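Local coordinates for universal stress protein (PDB 4WNY), which probably helps the bacterium withstand stress and may, like some of its relatives, bind nucleotide, at residues A[6-11]-A[36-41]; A[116-121]-A[144-149]. All blocks are in the same frame, centred on the assembly; numbering follows the deposited sequence.

Interaction 1 (A[6-11]-A[36-41]); sequences YSIILV and RLVPVY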
ATOM      1  N   TYR A   6      -6.405  -3.750  -9.950  1.00 55.56           N
ATOM      2  CA  TYR A   6      -6.614  -4.290  -8.618  1.00 50.33           C
ATOM      3  C   TYR A   6      -7.545  -5.493  -8.665  1.00 48.15           C
ATOM      4  O   TYR A   6      -8.262  -5.756  -7.708  1.00 47.86           O
ATOM      5  CB  TYR A   6      -7.184  -3.220  -7.689  1.00 49.66           C
ATOM      6  CG  TYR A   6      -6.328  -1.978  -7.586  1.00 49.87           C
ATOM      7  CD1 TYR A   6      -5.141  -1.990  -6.867  1.00 48.01           C
ATOM      8  CD2 TYR A   6      -6.710  -0.795  -8.204  1.00 52.23           C
ATOM      9  CE1 TYR A   6      -4.355  -0.858  -6.769  1.00 49.68           C
ATOM     10  CE2 TYR A   6      -5.929   0.343  -8.111  1.00 53.72           C
ATOM     11  CZ  TYR A   6      -4.754   0.306  -7.391  1.00 51.89           C
ATOM     12  OH  TYR A   6      -3.970   1.433  -7.292  1.00 52.45           O
ATOM     13  N   SER A   7      -7.527  -6.216  -9.781  1.00 48.77           N
ATOM     14  CA  SER A   7      -8.416  -7.358  -9.976  1.00 49.54           C
ATOM     15  C   SER A   7      -8.099  -8.509  -9.027  1.00 43.68           C
ATOM     16  O   SER A   7      -9.003  -9.176  -8.524  1.00 41.19           O
ATOM     17  CB  SER A   7      -8.341  -7.850 -11.422  1.00 54.90           C
ATOM     18  OG  SER A   7      -7.013  -8.218 -11.758  1.00 57.01           O
ATOM     19  N   ILE A   8      -6.811  -8.741  -8.792  1.00 42.17           N
ATOM     20  CA  ILE A   8      -6.380  -9.825  -7.916  1.00 40.24           C
ATOM     21  C   ILE A   8      -5.445  -9.325  -6.818  1.00 37.71           C
ATOM     22  O   ILE A   8      -4.348  -8.832  -7.090  1.00 38.23           O
ATOM     23  CB  ILE A   8      -5.682 -10.943  -8.713  1.00 41.39           C
ATOM     24  CG1 ILE A   8      -6.674 -11.608  -9.671  1.00 42.46           C
ATOM     25  CG2 ILE A   8      -5.086 -11.976  -7.769  1.00 39.05           C
ATOM     26  CD1 ILE A   8      -6.035 -12.598 -10.625  1.00 44.48           C
ATOM     27  N   ILE A   9      -5.888  -9.459  -5.573  1.00 34.93           N
ATOM     28  CA  ILE A   9      -5.127  -8.970  -4.430  1.00 33.29           C
ATOM     29  C   ILE A   9      -4.533 -10.110  -3.611  1.00 33.70           C
ATOM     30  O   ILE A   9      -5.220 -11.079  -3.284  1.00 32.20           O
ATOM     31  CB  ILE A   9      -5.999  -8.108  -3.503  1.00 35.42           C
ATOM     32  CG1 ILE A   9      -6.742  -7.036  -4.308  1.00 38.81           C
ATOM     33  CG2 ILE A   9      -5.150  -7.480  -2.410  1.00 33.80           C
ATOM     34  CD1 ILE A   9      -7.720  -6.227  -3.481  1.00 38.76           C
ATOM     35  N   LEU A  10      -3.255  -9.982  -3.273  1.00 35.03           N
ATOM     36  CA  LEU A  10      -2.569 -10.970  -2.451  1.00 34.81           C
ATOM     37  C   LEU A  10      -2.305 -10.402  -1.059  1.00 31.26           C
ATOM     38  O   LEU A  10      -1.817  -9.283  -0.923  1.00 29.86           O
ATOM     39  CB  LEU A  10      -1.259 -11.399  -3.122  1.00 35.81           C
ATOM     40  CG  LEU A  10      -0.463 -12.586  -2.570  1.00 32.66           C
ATOM     41  CD1 LEU A  10       0.369 -13.209  -3.675  1.00 33.51           C
ATOM     42  CD2 LEU A  10       0.439 -12.167  -1.420  1.00 31.83           C
ATOM     43  N   VAL A  11      -2.632 -11.177  -0.027  1.00 28.38           N
ATOM     44  CA  VAL A  11      -2.360 -10.777   1.352  1.00 28.01           C
ATOM     45  C   VAL A  11      -1.580 -11.872   2.085  1.00 26.60           C
ATOM     46  O   VAL A  11      -1.969 -13.042   2.075  1.00 22.31           O
ATOM     47  CB  VAL A  11      -3.667 -10.445   2.117  1.00 28.30           C
ATOM     48  CG1 VAL A  11      -4.692 -11.552   1.941  1.00 27.53           C
ATOM     49  CG2 VAL A  11      -3.386 -10.189   3.594  1.00 31.07           C
ATOM     50  N   ARG A  36     -10.765 -10.070  -6.603  1.00 41.15           N
ATOM     51  CA  ARG A  36     -10.451 -11.401  -6.107  1.00 41.50           C
ATOM     52  C   ARG A  36      -9.353 -11.315  -5.056  1.00 37.99           C
ATOM     53  O   ARG A  36      -8.367 -10.600  -5.234  1.00 36.82           O
ATOM     54  CB  ARG A  36     -10.019 -12.319  -7.250  1.00 46.63           C
ATOM     55  CG  ARG A  36     -11.100 -12.582  -8.282  1.00 52.62           C
ATOM     56  CD  ARG A  36     -10.580 -13.474  -9.395  1.00 55.74           C
ATOM     57  NE  ARG A  36     -10.166 -14.782  -8.896  1.00 56.17           N
ATOM     58  CZ  ARG A  36     -10.966 -15.841  -8.824  1.00 58.37           C
ATOM     59  NH1 ARG A  36     -12.227 -15.748  -9.223  1.00 62.53           N
ATOM     60  NH2 ARG A  36     -10.505 -16.993  -8.357  1.00 57.09           N
ATOM     61  N   LEU A  37      -9.525 -12.039  -3.956  1.00 36.22           N
ATOM     62  CA  LEU A  37      -8.529 -12.038  -2.893  1.00 32.48           C
ATOM     63  C   LEU A  37      -7.822 -13.384  -2.812  1.00 30.79           C
ATOM     64  O   LEU A  37      -8.459 -14.433  -2.877  1.00 34.49           O
ATOM     65  CB  LEU A  37      -9.172 -11.703  -1.549  1.00 30.31           C
ATOM     66  CG  LEU A  37      -8.196 -11.400  -0.412  1.00 27.57           C
ATOM     67  CD1 LEU A  37      -7.481 -10.080  -0.661  1.00 24.46           C
ATOM     68  CD2 LEU A  37      -8.919 -11.380   0.921  1.00 29.60           C
ATOM     69  N   VAL A  38      -6.503 -13.348  -2.678  1.00 29.44           N
ATOM     70  CA  VAL A  38      -5.721 -14.569  -2.552  1.00 28.02           C
ATOM     71  C   VAL A  38      -4.797 -14.482  -1.345  1.00 26.43           C
ATOM     72  O   VAL A  38      -3.665 -14.011  -1.459  1.00 27.30           O
ATOM     73  CB  VAL A  38      -4.882 -14.851  -3.822  1.00 27.40           C
ATOM     74  CG1 VAL A  38      -4.079 -16.128  -3.651  1.00 25.26           C
ATOM     75  CG2 VAL A  38      -5.777 -14.949  -5.054  1.00 28.43           C
ATOM     76  N   PRO A  39      -5.287 -14.917  -0.175  1.00 26.41           N
ATOM     77  CA  PRO A  39      -4.451 -15.005   1.026  1.00 26.97           C
ATOM     78  C   PRO A  39      -3.397 -16.098   0.892  1.00 25.99           C
ATOM     79  O   PRO A  39      -3.718 -17.201   0.455  1.00 24.75           O
ATOM     80  CB  PRO A  39      -5.454 -15.354   2.135  1.00 27.14           C
ATOM     81  CG  PRO A  39      -6.801 -15.006   1.577  1.00 28.00           C
ATOM     82  CD  PRO A  39      -6.687 -15.269   0.109  1.00 27.71           C
ATOM     83  N   VAL A  40      -2.156 -15.800   1.256  1.00 25.64           N
ATOM     84  CA  VAL A  40      -1.115 -16.816   1.204  1.00 28.46           C
ATOM     85  C   VAL A  40      -0.470 -17.014   2.571  1.00 30.60           C
ATOM     86  O   VAL A  40      -0.184 -16.054   3.288  1.00 30.82           O
ATOM     87  CB  VAL A  40      -0.022 -16.475   0.161  1.00 28.71           C
ATOM     88  CG1 VAL A  40      -0.623 -16.390  -1.235  1.00 29.25           C
ATOM     89  CG2 VAL A  40       0.683 -15.179   0.515  1.00 32.17           C
ATOM     90  N   TYR A  41      -0.272 -18.276   2.936  1.00 29.83           N
ATOM     91  CA  TYR A  41       0.452 -18.620   4.150  1.00 31.92           C
ATOM     92  C   TYR A  41       1.844 -19.105   3.769  1.00 33.96           C
ATOM     93  O   TYR A  41       1.985 -20.071   3.020  1.00 36.48           O
ATOM     94  CB  TYR A  41      -0.294 -19.689   4.952  1.00 30.22           C
ATOM     95  CG  TYR A  41       0.373 -20.051   6.262  1.00 32.63           C
ATOM     96  CD1 TYR A  41       0.040 -19.393   7.439  1.00 33.34           C
ATOM     97  CD2 TYR A  41       1.334 -21.053   6.322  1.00 34.58           C
ATOM     98  CE1 TYR A  41       0.648 -19.723   8.639  1.00 37.54           C
ATOM     99  CE2 TYR A  41       1.946 -21.388   7.516  1.00 37.08           C
ATOM    100  CZ  TYR A  41       1.600 -20.723   8.670  1.00 39.35           C
ATOM    101  OH  TYR A  41       2.211 -21.060   9.856  1.00 43.39           O
TER
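Ser7, Ile9 and Val11 exchange backbone hydrogen bonds with Arg36, Val38 and Val40; the parallel axes of segments 8-11 and 36-41 come within 4.6 Å. Arg36 N opens the series on Ser7 O at 2.8 Å. Ile9 then bonds from both of its polar backbone atoms: its N reaches Arg36 O at 2.7 Å in an almost straight bond (175° at the hydrogen), and its O accepts Val38 N. Val11 repeats the pattern less evenly, because the bond from its N to Val38 O is weak at 3.3 Å, while Val40 N binds Val11 O normally. Pro39, with no N-H, costs this series nothing, since Val38 and Val40 supply the donors. CA-H...O contacts from Ile8, Leu10, Leu37 and Pro39 fill in between.

The pairing closes the beta-alpha-beta unit of strand 8-13, helix 17-32 and strand 36-43, a building block of the family's Rossmann-like sheet.

Apolar contacts follow the two sheet faces. Helix 17-32 covers Ile9, Val11 and Leu37, while Pro39 lies under Met79 of helix 57-82; here Leu37 CD1 leans against Ile9 CB at 3.8 Å. Val11 has CG1 between its backbone N and carbonyl carbon (chi1 49°), which sets that methyl 3.6 Å from Pro39 CA. On the other face, packed under helix 100-111, Leu10 CD2 meets Val40 CG2 at 3.6 Å, the two side chains crossing at about a right angle. Beta-branched Ile and Val suit the extended backbone; Leu reaches further toward the helices. Exposed Arg36 runs beside Ile8, CB next to CG1 and also close to Ser7 O.

Interaction 2 (A[116-121]-A[144-149]); sequences IVMGTH and CPVLMI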
ATOM      1  N   ILE A 116       0.101  -6.555  -3.398  1.00 33.24           N
ATOM      2  CA  ILE A 116       0.447  -7.359  -2.233  1.00 31.86           C
ATOM      3  C   ILE A 116       0.137  -6.603  -0.947  1.00 32.13           C
ATOM      4  O   ILE A 116       0.616  -5.487  -0.740  1.00 33.48           O
ATOM      5  CB  ILE A 116       1.935  -7.756  -2.235  1.00 33.99           C
ATOM      6  CG1 ILE A 116       2.244  -8.669  -3.422  1.00 35.99           C
ATOM      7  CG2 ILE A 116       2.307  -8.441  -0.926  1.00 32.73           C
ATOM      8  CD1 ILE A 116       3.694  -9.092  -3.496  1.00 38.40           C
ATOM      9  N   VAL A 117      -0.667  -7.216  -0.087  1.00 30.09           N
ATOM     10  CA  VAL A 117      -1.061  -6.596   1.170  1.00 32.20           C
ATOM     11  C   VAL A 117      -0.324  -7.241   2.340  1.00 33.59           C
ATOM     12  O   VAL A 117      -0.294  -8.465   2.460  1.00 33.39           O
ATOM     13  CB  VAL A 117      -2.584  -6.705   1.385  1.00 31.01           C
ATOM     14  CG1 VAL A 117      -2.969  -6.232   2.780  1.00 31.01           C
ATOM     15  CG2 VAL A 117      -3.324  -5.910   0.316  1.00 26.45           C
ATOM     16  N   MET A 118       0.278  -6.416   3.191  1.00 35.10           N
ATOM     17  CA  MET A 118       1.047  -6.912   4.327  1.00 39.80           C
ATOM     18  C   MET A 118       0.713  -6.189   5.622  1.00 41.97           C
ATOM     19  O   MET A 118       0.413  -4.995   5.620  1.00 44.21           O
ATOM     20  CB  MET A 118       2.545  -6.774   4.057  1.00 47.06           C
ATOM     21  CG  MET A 118       3.233  -8.069   3.679  1.00 54.30           C
ATOM     22  SD  MET A 118       5.003  -7.805   3.515  1.00 63.90           S
ATOM     23  CE  MET A 118       4.986  -6.283   2.575  1.00 65.14           C
ATOM     24  N   GLY A 119       0.779  -6.920   6.730  1.00 42.83           N
ATOM     25  CA  GLY A 119       0.633  -6.322   8.043  1.00 44.40           C
ATOM     26  C   GLY A 119       1.992  -5.921   8.579  1.00 47.50           C
ATOM     27  O   GLY A 119       2.962  -6.667   8.443  1.00 48.57           O
ATOM     28  N   THR A 120       2.072  -4.738   9.179  1.00 50.59           N
ATOM     29  CA  THR A 120       3.338  -4.242   9.710  1.00 55.72           C
ATOM     30  C   THR A 120       3.188  -3.732  11.139  1.00 59.28           C
ATOM     31  O   THR A 120       2.120  -3.841  11.740  1.00 56.94           O
ATOM     32  CB  THR A 120       3.916  -3.113   8.832  1.00 57.47           C
ATOM     33  OG1 THR A 120       2.937  -2.079   8.670  1.00 56.81           O
ATOM     34  CG2 THR A 120       4.311  -3.645   7.462  1.00 57.30           C
ATOM     35  N   HIS A 121       4.269  -3.178  11.678  1.00 66.20           N
ATOM     36  CA  HIS A 121       4.262  -2.625  13.028  1.00 69.83           C
ATOM     37  C   HIS A 121       4.619  -1.144  13.019  1.00 71.82           C
ATOM     38  O   HIS A 121       5.788  -0.778  13.146  1.00 74.72           O
ATOM     39  CB  HIS A 121       5.234  -3.387  13.929  1.00 73.76           C
ATOM     40  CG  HIS A 121       4.707  -4.706  14.406  1.00 73.56           C
ATOM     41  ND1 HIS A 121       4.027  -5.573  13.584  1.00 71.42           N
ATOM     42  CD2 HIS A 121       4.769  -5.300  15.622  1.00 75.81           C
ATOM     43  CE1 HIS A 121       3.687  -6.652  14.274  1.00 72.99           C
ATOM     44  NE2 HIS A 121       4.124  -6.509  15.509  1.00 75.00           N
ATOM     45  N   CYS A 144       6.544  -4.803  -7.388  1.00 61.62           N
ATOM     46  CA  CYS A 144       5.088  -4.857  -7.435  1.00 57.40           C
ATOM     47  C   CYS A 144       4.487  -3.969  -6.346  1.00 51.78           C
ATOM     48  O   CYS A 144       5.094  -3.793  -5.289  1.00 49.06           O
ATOM     49  CB  CYS A 144       4.610  -6.306  -7.281  1.00 59.65           C
ATOM     50  SG  CYS A 144       3.212  -6.548  -6.163  1.00 59.81           S
ATOM     51  N   PRO A 145       3.302  -3.390  -6.610  1.00 49.77           N
ATOM     52  CA  PRO A 145       2.600  -2.539  -5.638  1.00 37.69           C
ATOM     53  C   PRO A 145       2.393  -3.220  -4.286  1.00 36.11           C
ATOM     54  O   PRO A 145       1.941  -4.363  -4.240  1.00 38.75           O
ATOM     55  CB  PRO A 145       1.255  -2.273  -6.319  1.00 36.33           C
ATOM     56  CG  PRO A 145       1.551  -2.369  -7.765  1.00 49.07           C
ATOM     57  CD  PRO A 145       2.584  -3.453  -7.896  1.00 49.59           C
ATOM     58  N   VAL A 146       2.724  -2.524  -3.202  1.00 36.58           N
ATOM     59  CA  VAL A 146       2.612  -3.085  -1.857  1.00 37.02           C
ATOM     60  C   VAL A 146       1.799  -2.177  -0.933  1.00 34.76           C
ATOM     61  O   VAL A 146       2.023  -0.967  -0.882  1.00 36.03           O
ATOM     62  CB  VAL A 146       4.003  -3.322  -1.228  1.00 39.54           C
ATOM     63  CG1 VAL A 146       3.862  -3.919   0.156  1.00 38.82           C
ATOM     64  CG2 VAL A 146       4.854  -4.224  -2.111  1.00 40.32           C
ATOM     65  N   LEU A 147       0.861  -2.770  -0.200  1.00 32.90           N
ATOM     66  CA  LEU A 147       0.028  -2.029   0.738  1.00 35.08           C
ATOM     67  C   LEU A 147       0.346  -2.417   2.176  1.00 34.88           C
ATOM     68  O   LEU A 147       0.135  -3.560   2.581  1.00 32.90           O
ATOM     69  CB  LEU A 147      -1.455  -2.275   0.444  1.00 33.68           C
ATOM     70  CG  LEU A 147      -2.468  -1.604   1.373  1.00 34.57           C
ATOM     71  CD1 LEU A 147      -2.238  -0.103   1.434  1.00 31.25           C
ATOM     72  CD2 LEU A 147      -3.898  -1.920   0.948  1.00 33.09           C
ATOM     73  N   MET A 148       0.848  -1.458   2.946  1.00 38.17           N
ATOM     74  CA  MET A 148       1.218  -1.703   4.335  1.00 42.49           C
ATOM     75  C   MET A 148       0.095  -1.337   5.300  1.00 41.20           C
ATOM     76  O   MET A 148      -0.361  -0.195   5.318  1.00 41.49           O
ATOM     77  CB  MET A 148       2.471  -0.908   4.702  1.00 49.83           C
ATOM     78  CG  MET A 148       3.507  -0.790   3.592  1.00 57.28           C
ATOM     79  SD  MET A 148       4.509  -2.267   3.341  1.00 62.82           S
ATOM     80  CE  MET A 148       5.779  -1.617   2.252  1.00 65.35           C
ATOM     81  N   ILE A 149      -0.343  -2.296   6.109  1.00 41.10           N
ATOM     82  CA  ILE A 149      -1.314  -2.006   7.157  1.00 41.99           C
ATOM     83  C   ILE A 149      -0.667  -2.197   8.522  1.00 43.26           C
ATOM     84  O   ILE A 149      -0.312  -3.315   8.899  1.00 43.64           O
ATOM     85  CB  ILE A 149      -2.582  -2.888   7.053  1.00 42.87           C
ATOM     86  CG1 ILE A 149      -3.444  -2.453   5.863  1.00 44.38           C
ATOM     87  CG2 ILE A 149      -3.391  -2.818   8.349  1.00 42.45           C
ATOM     88  CD1 ILE A 149      -2.997  -3.013   4.538  1.00 44.81           C
TER
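Strand 115-120 and one of the two outermost strands of the chain's parallel sheet, 146-150, are joined here: Ile116, Met118 and Thr120 bond through their backbones to Pro145, Leu147 and Ile149. Ile116 O takes Leu147 N at 2.8 Å, and Met118 N gives a nearly straight bond to Leu147 O. Ile116 N to Pro145 O and Ile149 N to Met118 O continue the same pattern.

Ile149 O gathers the last donors. Thr120 N reaches it at 2.8 Å, coming from above the carbonyl plane, 41° out of it. Thr120 OG1 adds a weak bond to the same oxygen at 3.5 Å. The hydroxyl gets there because OG1 sits between the backbone N and the carbonyl carbon (chi1 54°). Gly119 and Thr120 begin a glycine-rich sequence matching the G-2X-G-9X-G(S/T) motif with which ATP-binding relatives hold nucleotide; most of that loop is unmodelled here, so nucleotide binding remains an inference. Gly119, with no side chain, brings its CA-H against Ile149 O.

Met118 and Met148 lie against helix 134-141, their flexible thioether chains moulding to its surface, beside Val146. The bend at the end of the Met118 chain (chi3 -45°) brings CE to 3.6 Å from Val146 CG1; the same methyl lies 4.1 Å from Met148 SD, the two methionines side by side and pointing the same way. In the loop leading into strand 146-150, Cys144 SG rests 3.6 Å from Ile116 CG1. On the face of Val117 and Ile149, against helix 17-32, Val117 CG1 meets Ile149 CD1 at 3.7 Å. Val146, Leu147 and Met148 also pair antiparallel with a strand of the second subunit, which carries the sheet across the dimer interface, where Met148 packs on Met148 of that subunit.

Overall arrangement
Interaction 1 is complete before interaction 2 begins along the chain, yet their centres lie only 12 Å apart, because strands 8-13 and 115-120 are neighbours in one five-stranded parallel sheet. Strand 8-13 therefore carries 36-43 along one edge and 115-120 along the other, giving the order 3-2-1-4-5. Leu10 O and Val117 N probably hydrogen bond across the join, and Ile9 CG2 packs on Val117 CG2. Helix 17-32 covers one face of both contacts; helices 100-111 and 134-141 lie over the opposite face. Strand pairing between the subunits runs through 146-150 in interaction 2, whereas interaction 1 reaches the second subunit through Tyr6.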